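Local coordinates for protein amidase (Bacillus anthracis, PDB 5EWQ) that probably hydrolyses carboxylic amides to a carboxylate and ammonia, as a member of the amidase family, at residues Arg14-Pro25 / Gln80-Ile91; Pro132-Lys141 / Ser181-Gln189. All coordinates share one frame; numbering follows the deposited sequence.

Contact 1: Arg14-Pro25 / Gln80-Ile91; sequences RIVYDKERVLQP and QNGITLNSVTEI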
# COMPACT_ATOMS: atom_id res chain seq x y z
N ARG A 14 -21.99 -4.94 -1.96
CA ARG A 14 -21.79 -5.06 -0.52
C ARG A 14 -21.72 -6.53 -0.11
O ARG A 14 -22.69 -7.09 0.42
CB ARG A 14 -22.89 -4.34 0.26
CG ARG A 14 -22.68 -2.84 0.34
CD ARG A 14 -23.62 -2.20 1.35
NE ARG A 14 -23.30 -0.78 1.55
CZ ARG A 14 -22.45 -0.33 2.47
NH1 ARG A 14 -21.83 -1.18 3.28
NH2 ARG A 14 -22.22 0.97 2.58
N ILE A 15 -20.57 -7.14 -0.35
CA ILE A 15 -20.35 -8.54 -0.01
C ILE A 15 -19.32 -8.67 1.10
O ILE A 15 -18.20 -8.16 0.98
CB ILE A 15 -19.88 -9.35 -1.23
CG1 ILE A 15 -20.86 -9.19 -2.39
CG2 ILE A 15 -19.72 -10.82 -0.87
CD1 ILE A 15 -20.44 -9.92 -3.65
N VAL A 16 -19.69 -9.33 2.19
CA VAL A 16 -18.80 -9.50 3.33
C VAL A 16 -18.77 -10.96 3.79
O VAL A 16 -19.79 -11.52 4.19
CB VAL A 16 -19.23 -8.61 4.52
CG1 VAL A 16 -18.37 -8.91 5.74
CG2 VAL A 16 -19.13 -7.14 4.14
N TYR A 17 -17.58 -11.56 3.74
CA TYR A 17 -17.40 -12.95 4.16
C TYR A 17 -16.74 -13.03 5.53
O TYR A 17 -15.86 -12.23 5.85
CB TYR A 17 -16.54 -13.71 3.15
CG TYR A 17 -17.09 -13.75 1.74
CD1 TYR A 17 -18.40 -14.13 1.49
CD2 TYR A 17 -16.29 -13.40 0.66
CE1 TYR A 17 -18.90 -14.17 0.21
CE2 TYR A 17 -16.78 -13.43 -0.63
CZ TYR A 17 -18.08 -13.82 -0.85
OH TYR A 17 -18.57 -13.85 -2.14
N ASP A 18 -17.17 -14.00 6.33
CA ASP A 18 -16.54 -14.34 7.60
C ASP A 18 -16.33 -13.11 8.49
O ASP A 18 -15.19 -12.70 8.75
CB ASP A 18 -15.20 -15.04 7.35
CG ASP A 18 -14.66 -15.73 8.58
OD1 ASP A 18 -15.43 -15.93 9.54
OD2 ASP A 18 -13.46 -16.08 8.58
N LYS A 19 -17.43 -12.53 8.96
CA LYS A 19 -17.37 -11.29 9.73
C LYS A 19 -16.78 -11.51 11.12
O LYS A 19 -16.15 -10.62 11.69
CB LYS A 19 -18.76 -10.67 9.83
CG LYS A 19 -18.77 -9.27 10.41
CD LYS A 19 -19.45 -8.29 9.46
CE LYS A 19 -20.92 -8.62 9.28
NZ LYS A 19 -21.61 -7.62 8.42
N GLU A 20 -16.98 -12.71 11.67
CA GLU A 20 -16.52 -13.03 13.01
C GLU A 20 -15.01 -13.25 13.07
O GLU A 20 -14.44 -13.41 14.15
CB GLU A 20 -17.25 -14.26 13.55
CG GLU A 20 -18.73 -14.03 13.80
CD GLU A 20 -18.99 -12.97 14.86
OE1 GLU A 20 -18.18 -12.85 15.80
OE2 GLU A 20 -20.00 -12.25 14.74
N ARG A 21 -14.37 -13.26 11.90
CA ARG A 21 -12.92 -13.39 11.82
C ARG A 21 -12.24 -12.15 12.40
O ARG A 21 -11.15 -12.23 12.97
CB ARG A 21 -12.49 -13.60 10.37
CG ARG A 21 -10.98 -13.62 10.15
CD ARG A 21 -10.64 -13.78 8.68
NE ARG A 21 -10.92 -15.12 8.19
CZ ARG A 21 -10.03 -16.10 8.15
NH1 ARG A 21 -8.79 -15.89 8.58
NH2 ARG A 21 -10.37 -17.30 7.69
N VAL A 22 -12.91 -11.01 12.27
CA VAL A 22 -12.37 -9.74 12.73
C VAL A 22 -12.99 -9.31 14.06
O VAL A 22 -12.29 -8.83 14.95
CB VAL A 22 -12.60 -8.63 11.68
CG1 VAL A 22 -12.19 -7.27 12.22
CG2 VAL A 22 -11.84 -8.95 10.40
N LEU A 23 -14.29 -9.52 14.20
CA LEU A 23 -15.03 -9.07 15.38
C LEU A 23 -14.61 -9.79 16.66
O LEU A 23 -14.44 -9.16 17.70
CB LEU A 23 -16.53 -9.24 15.16
CG LEU A 23 -17.16 -8.32 14.11
CD1 LEU A 23 -18.66 -8.59 14.01
CD2 LEU A 23 -16.89 -6.86 14.45
N GLN A 24 -14.46 -11.11 16.58
CA GLN A 24 -14.12 -11.91 17.75
C GLN A 24 -12.75 -11.59 18.36
O GLN A 24 -12.64 -11.51 19.58
CB GLN A 24 -14.21 -13.41 17.42
CG GLN A 24 -15.63 -13.95 17.40
CD GLN A 24 -15.69 -15.42 17.05
OE1 GLN A 24 -14.68 -16.02 16.68
NE2 GLN A 24 -16.88 -16.00 17.15
N PRO A 25 -11.71 -11.40 17.53
CA PRO A 25 -10.46 -10.94 18.15
C PRO A 25 -10.62 -9.57 18.80
O PRO A 25 -9.99 -9.30 19.82
CB PRO A 25 -9.48 -10.87 16.97
CG PRO A 25 -10.01 -11.86 16.00
CD PRO A 25 -11.50 -11.76 16.11
N GLN A 80 -16.52 -3.48 10.04
CA GLN A 80 -17.34 -4.68 10.01
C GLN A 80 -18.79 -4.37 10.41
O GLN A 80 -19.66 -5.24 10.36
CB GLN A 80 -16.76 -5.76 10.93
CG GLN A 80 -15.36 -6.21 10.53
CD GLN A 80 -15.31 -6.78 9.12
OE1 GLN A 80 -16.12 -7.64 8.76
NE2 GLN A 80 -14.37 -6.30 8.32
N ASN A 81 -19.03 -3.13 10.81
CA ASN A 81 -20.38 -2.67 11.10
C ASN A 81 -20.59 -1.24 10.61
O ASN A 81 -19.68 -0.64 10.04
CB ASN A 81 -20.68 -2.75 12.60
CG ASN A 81 -20.78 -4.18 13.09
OD1 ASN A 81 -21.79 -4.85 12.88
ND2 ASN A 81 -19.74 -4.66 13.76
N GLY A 82 -21.78 -0.71 10.82
CA GLY A 82 -22.11 0.63 10.37
C GLY A 82 -22.01 0.75 8.86
O GLY A 82 -22.70 0.05 8.13
N ILE A 83 -21.12 1.63 8.40
CA ILE A 83 -20.90 1.81 6.97
C ILE A 83 -20.28 0.55 6.36
O ILE A 83 -20.42 0.30 5.16
CB ILE A 83 -20.00 3.05 6.69
CG1 ILE A 83 -20.01 3.41 5.21
CG2 ILE A 83 -18.59 2.82 7.20
CD1 ILE A 83 -21.38 3.81 4.68
N THR A 84 -19.61 -0.23 7.20
CA THR A 84 -19.05 -1.53 6.83
C THR A 84 -18.17 -1.44 5.58
O THR A 84 -18.54 -1.92 4.51
CB THR A 84 -20.16 -2.57 6.59
OG1 THR A 84 -21.19 -2.41 7.57
CG2 THR A 84 -19.60 -3.99 6.68
N LEU A 85 -17.00 -0.83 5.73
CA LEU A 85 -16.07 -0.66 4.62
C LEU A 85 -15.44 -1.99 4.23
O LEU A 85 -15.05 -2.18 3.07
CB LEU A 85 -14.98 0.35 4.98
CG LEU A 85 -15.46 1.74 5.39
CD1 LEU A 85 -14.28 2.64 5.73
CD2 LEU A 85 -16.30 2.36 4.29
N ASN A 86 -15.36 -2.91 5.19
CA ASN A 86 -14.79 -4.24 4.98
C ASN A 86 -13.40 -4.17 4.36
O ASN A 86 -13.18 -4.64 3.24
CB ASN A 86 -15.72 -5.08 4.09
CG ASN A 86 -15.39 -6.56 4.14
OD1 ASN A 86 -14.77 -7.04 5.09
ND2 ASN A 86 -15.80 -7.29 3.11
N SER A 87 -12.46 -3.59 5.09
CA SER A 87 -11.10 -3.40 4.60
C SER A 87 -10.08 -4.16 5.44
O SER A 87 -8.89 -4.15 5.14
CB SER A 87 -10.74 -1.92 4.56
OG SER A 87 -10.74 -1.37 5.87
N VAL A 88 -10.56 -4.82 6.49
CA VAL A 88 -9.68 -5.57 7.38
C VAL A 88 -9.95 -7.07 7.28
O VAL A 88 -11.08 -7.52 7.48
CB VAL A 88 -9.85 -5.12 8.84
CG1 VAL A 88 -8.96 -5.93 9.76
CG2 VAL A 88 -9.55 -3.63 8.97
N THR A 89 -8.91 -7.83 6.97
CA THR A 89 -9.03 -9.28 6.87
C THR A 89 -8.72 -9.96 8.20
O THR A 89 -9.43 -10.87 8.62
CB THR A 89 -8.10 -9.86 5.79
OG1 THR A 89 -6.76 -9.39 6.01
CG2 THR A 89 -8.56 -9.45 4.41
N GLU A 90 -7.66 -9.51 8.86
CA GLU A 90 -7.22 -10.14 10.09
C GLU A 90 -6.94 -9.13 11.20
O GLU A 90 -6.58 -7.99 10.93
CB GLU A 90 -5.96 -10.97 9.83
CG GLU A 90 -5.92 -12.29 10.58
CD GLU A 90 -6.90 -13.30 10.02
OE1 GLU A 90 -7.45 -14.10 10.81
OE2 GLU A 90 -7.13 -13.29 8.79
N ILE A 91 -7.13 -9.57 12.44
CA ILE A 91 -6.82 -8.75 13.61
C ILE A 91 -5.95 -9.53 14.58
O ILE A 91 -6.28 -10.66 14.94
CB ILE A 91 -8.10 -8.27 14.33
CG1 ILE A 91 -8.82 -7.21 13.49
CG2 ILE A 91 -7.76 -7.72 15.70
CD1 ILE A 91 -8.04 -5.92 13.35
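Arg21 and Glu90 form a salt bridge across this contact. Both carboxylate oxygens of Glu90 use their syn lone pairs toward one nitrogen: Arg21 NH1 lies 3.1 Å from Glu90 OE2 and 3.2 Å from Glu90 OE1. The guanidinium and carboxylate planes stand 81° apart, so the groups do not pair flat. Arg21 NE forms a second salt bridge, to Asp18 OD2 at 2.7 Å, and NH2 a third with Asp142. A bend at chi3 (-72°) turns the guanidinium aside from an otherwise extended chain. Asp18, Glu90 and Asp142 surround it in a salt-bridge network that restrains its rotation.

At the other end, Arg14 NH1 bonds Ile83 O at 2.8 Å, with the oxygen in the guanidinium plane. Arg14 NH2 adds a weak bond to the same oxygen. Ile83 lies inside the type II' turn from Asn81 to Thr84. Between these ends, Asn86 ND2 makes a weak bond to Ile15 O, while both methyls of Val16 lie against the Asn86 amide. Lys187 NZ, from outside the two segments, bonds both Gln80 OE1 and Asn86 OD1.

Apolar packing centres on Val22. Its CG1 meets Ile91 CG1 at 3.6 Å and Gln80 CG at 3.7 Å. Its CG2 turns to the strand backbone, 3.3 Å from Val88 O. Leu23 CD2 rests on Gln80 CB, and the Lys19 chain slides past Gln80 in the opposite direction. Pro25 CB touches Ile91 CG2.

The axes of helix segment 20-25 and strand 88-91 come within 7.2 Å, their directions 38° apart. The strand is an outermost one of the large mixed sheet and has a classic beta bulge at Thr89 and Glu90, facing Lys165. Ile75 of helix 64-79 packs on Val22, Val88 and Ile91.

Contact 2: Pro132-Lys141 / Ser181-Gln189; sequences PTSAGTYVLK and SGYSGKKGQ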
# COMPACT_ATOMS: atom_id res chain seq x y z
N PRO A 132 -2.96 -15.29 9.70
CA PRO A 132 -2.87 -16.00 8.42
C PRO A 132 -2.47 -15.10 7.26
O PRO A 132 -2.88 -13.94 7.20
CB PRO A 132 -4.30 -16.53 8.22
CG PRO A 132 -4.85 -16.64 9.59
CD PRO A 132 -4.27 -15.49 10.35
N THR A 133 -1.67 -15.64 6.35
CA THR A 133 -1.29 -14.93 5.13
C THR A 133 -1.96 -15.62 3.95
O THR A 133 -1.69 -16.78 3.67
CB THR A 133 0.23 -14.91 4.93
OG1 THR A 133 0.86 -14.50 6.15
CG2 THR A 133 0.62 -13.96 3.81
N SER A 134 -2.83 -14.89 3.25
CA SER A 134 -3.70 -15.53 2.27
C SER A 134 -3.69 -14.86 0.91
O SER A 134 -4.19 -15.43 -0.06
CB SER A 134 -5.13 -15.57 2.81
OG SER A 134 -5.15 -16.04 4.15
N ALA A 135 -3.14 -13.65 0.85
CA ALA A 135 -3.17 -12.83 -0.37
C ALA A 135 -4.61 -12.62 -0.86
O ALA A 135 -4.84 -12.46 -2.05
CB ALA A 135 -2.32 -13.46 -1.46
N GLY A 136 -5.55 -12.64 0.08
CA GLY A 136 -6.95 -12.42 -0.24
C GLY A 136 -7.69 -13.65 -0.76
O GLY A 136 -8.83 -13.55 -1.20
N THR A 137 -7.04 -14.81 -0.70
CA THR A 137 -7.64 -16.03 -1.24
C THR A 137 -8.40 -16.83 -0.18
O THR A 137 -8.12 -16.73 1.01
CB THR A 137 -6.57 -16.94 -1.87
OG1 THR A 137 -5.74 -17.50 -0.84
CG2 THR A 137 -5.71 -16.16 -2.84
N TYR A 138 -9.36 -17.62 -0.64
CA TYR A 138 -10.14 -18.48 0.24
C TYR A 138 -9.35 -19.73 0.62
O TYR A 138 -9.51 -20.27 1.71
CB TYR A 138 -11.47 -18.87 -0.42
CG TYR A 138 -12.39 -19.69 0.45
CD1 TYR A 138 -13.34 -19.09 1.26
CD2 TYR A 138 -12.31 -21.08 0.46
CE1 TYR A 138 -14.18 -19.83 2.06
CE2 TYR A 138 -13.15 -21.84 1.26
CZ TYR A 138 -14.08 -21.21 2.05
OH TYR A 138 -14.92 -21.96 2.85
N VAL A 139 -8.49 -20.18 -0.29
CA VAL A 139 -7.75 -21.42 -0.10
C VAL A 139 -6.67 -21.27 0.98
O VAL A 139 -6.30 -22.24 1.64
CB VAL A 139 -7.10 -21.89 -1.43
CG1 VAL A 139 -6.07 -20.88 -1.92
CG2 VAL A 139 -6.49 -23.27 -1.28
N LEU A 140 -6.18 -20.05 1.17
CA LEU A 140 -5.14 -19.79 2.15
C LEU A 140 -5.66 -18.98 3.34
O LEU A 140 -4.88 -18.43 4.11
CB LEU A 140 -3.97 -19.05 1.51
CG LEU A 140 -3.14 -19.78 0.45
CD1 LEU A 140 -2.21 -18.81 -0.25
CD2 LEU A 140 -2.35 -20.91 1.09
N LYS A 141 -6.98 -18.93 3.48
CA LYS A 141 -7.62 -18.08 4.48
C LYS A 141 -7.24 -18.43 5.92
O LYS A 141 -7.37 -17.60 6.82
CB LYS A 141 -9.15 -18.14 4.33
CG LYS A 141 -9.77 -19.45 4.77
CD LYS A 141 -11.27 -19.46 4.51
CE LYS A 141 -11.90 -20.76 4.98
NZ LYS A 141 -11.75 -20.97 6.44
N SER A 181 -12.07 -4.27 -8.24
CA SER A 181 -10.95 -3.97 -7.36
C SER A 181 -11.40 -3.91 -5.91
O SER A 181 -12.49 -3.43 -5.61
CB SER A 181 -10.29 -2.65 -7.77
OG SER A 181 -11.22 -1.58 -7.72
N GLY A 182 -10.56 -4.41 -5.01
CA GLY A 182 -10.87 -4.41 -3.60
C GLY A 182 -11.62 -5.66 -3.16
O GLY A 182 -11.90 -5.84 -1.97
N TYR A 183 -11.94 -6.53 -4.11
CA TYR A 183 -12.63 -7.77 -3.79
C TYR A 183 -11.65 -8.91 -3.52
O TYR A 183 -10.64 -9.05 -4.20
CB TYR A 183 -13.59 -8.17 -4.91
CG TYR A 183 -14.27 -9.50 -4.66
CD1 TYR A 183 -15.39 -9.59 -3.84
CD2 TYR A 183 -13.78 -10.67 -5.24
CE1 TYR A 183 -16.01 -10.80 -3.61
CE2 TYR A 183 -14.40 -11.89 -5.01
CZ TYR A 183 -15.51 -11.95 -4.19
OH TYR A 183 -16.12 -13.16 -3.96
N SER A 184 -11.98 -9.73 -2.52
CA SER A 184 -11.20 -10.92 -2.21
C SER A 184 -12.14 -12.04 -1.77
O SER A 184 -13.12 -11.79 -1.08
CB SER A 184 -10.17 -10.64 -1.12
OG SER A 184 -10.80 -10.50 0.15
N GLY A 185 -11.83 -13.26 -2.18
CA GLY A 185 -12.64 -14.41 -1.81
C GLY A 185 -12.53 -14.75 -0.34
O GLY A 185 -13.32 -15.52 0.19
N LYS A 186 -11.54 -14.15 0.33
CA LYS A 186 -11.29 -14.41 1.74
C LYS A 186 -12.21 -13.60 2.65
O LYS A 186 -12.84 -14.15 3.56
CB LYS A 186 -9.83 -14.10 2.08
CG LYS A 186 -9.48 -14.29 3.54
CD LYS A 186 -8.07 -13.82 3.82
CE LYS A 186 -7.68 -14.05 5.27
NZ LYS A 186 -6.30 -13.56 5.55
N LYS A 187 -12.28 -12.29 2.41
CA LYS A 187 -13.04 -11.41 3.29
C LYS A 187 -14.24 -10.77 2.59
O LYS A 187 -15.28 -10.55 3.21
CB LYS A 187 -12.12 -10.31 3.84
CG LYS A 187 -12.71 -9.56 5.02
CD LYS A 187 -13.00 -10.51 6.17
CE LYS A 187 -13.71 -9.79 7.31
NZ LYS A 187 -15.05 -9.30 6.91
N GLY A 188 -14.10 -10.48 1.30
CA GLY A 188 -15.18 -9.89 0.54
C GLY A 188 -14.77 -8.60 -0.15
O GLY A 188 -13.60 -8.39 -0.46
N GLN A 189 -15.75 -7.73 -0.38
CA GLN A 189 -15.52 -6.50 -1.14
C GLN A 189 -15.10 -5.33 -0.25
O GLN A 189 -15.73 -5.05 0.76
CB GLN A 189 -16.78 -6.12 -1.92
CG GLN A 189 -16.67 -4.79 -2.66
CD GLN A 189 -15.64 -4.82 -3.77
OE1 GLN A 189 -15.73 -5.64 -4.68
NE2 GLN A 189 -14.65 -3.94 -3.69
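Lys186 reaches across to the loop 132-141 with its side chain fully extended. CG is anti to the backbone N (chi1 178°), and the later torsions stay near 180°, which carries the amine past Thr137 and Lys141 to Ser134. There Lys186 NZ donates to Ser134 OG at 3.1 Å. The same amine forms a salt bridge with Asp123, so the buried charge has a carboxylate partner. Along the way, Lys186 CB lies 3.3 Å from Thr137 O, and Lys186 CG meets Lys141 CB at 3.9 Å.

Tyr138 presents its ring edge to the second segment, with CD1 3.7 Å from Gly185 O. Lys141 CD of its own loop lies over one ring face, offset toward the rim. At the backbone, Lys186 N bonds Gly136 O at 3.2 Å, with the donor above the carbonyl plane. Gly136, in the type I' turn from Ser134 to Thr137, brings this carbonyl up to the second segment.

Residues 185-187 form the turn of a small beta hairpin, strands 183-184 and 188-189. The contact packs this turn on the loop that follows strand 118-122. Helix 170-173 touches Thr137. Lys186 also packs on Thr89 of strand 88-91 and on Arg21 of helix 20-28.

In the fold
From the N terminus, the chain runs through 14-25 and then a largely helical stretch before returning at 80-91. Contact 1 closes that loop. The chain continues through strand 118-122 into 132-141, then through helix 150-155 and strand 161-166 to 181-189, where contact 2 closes. The two loops follow in series; they neither nest nor cross. The centres of contact 1 and contact 2 are about 12 Å apart, and the contacts touch directly. Tyr17 N probably bonds Lys187 O at 2.6 Å. Contact 1 ties the N-terminal segment to edge strand 88-91, contact 2 ties the loop after strand 118-122 to the hairpin 183-189, and the touches between them join the two.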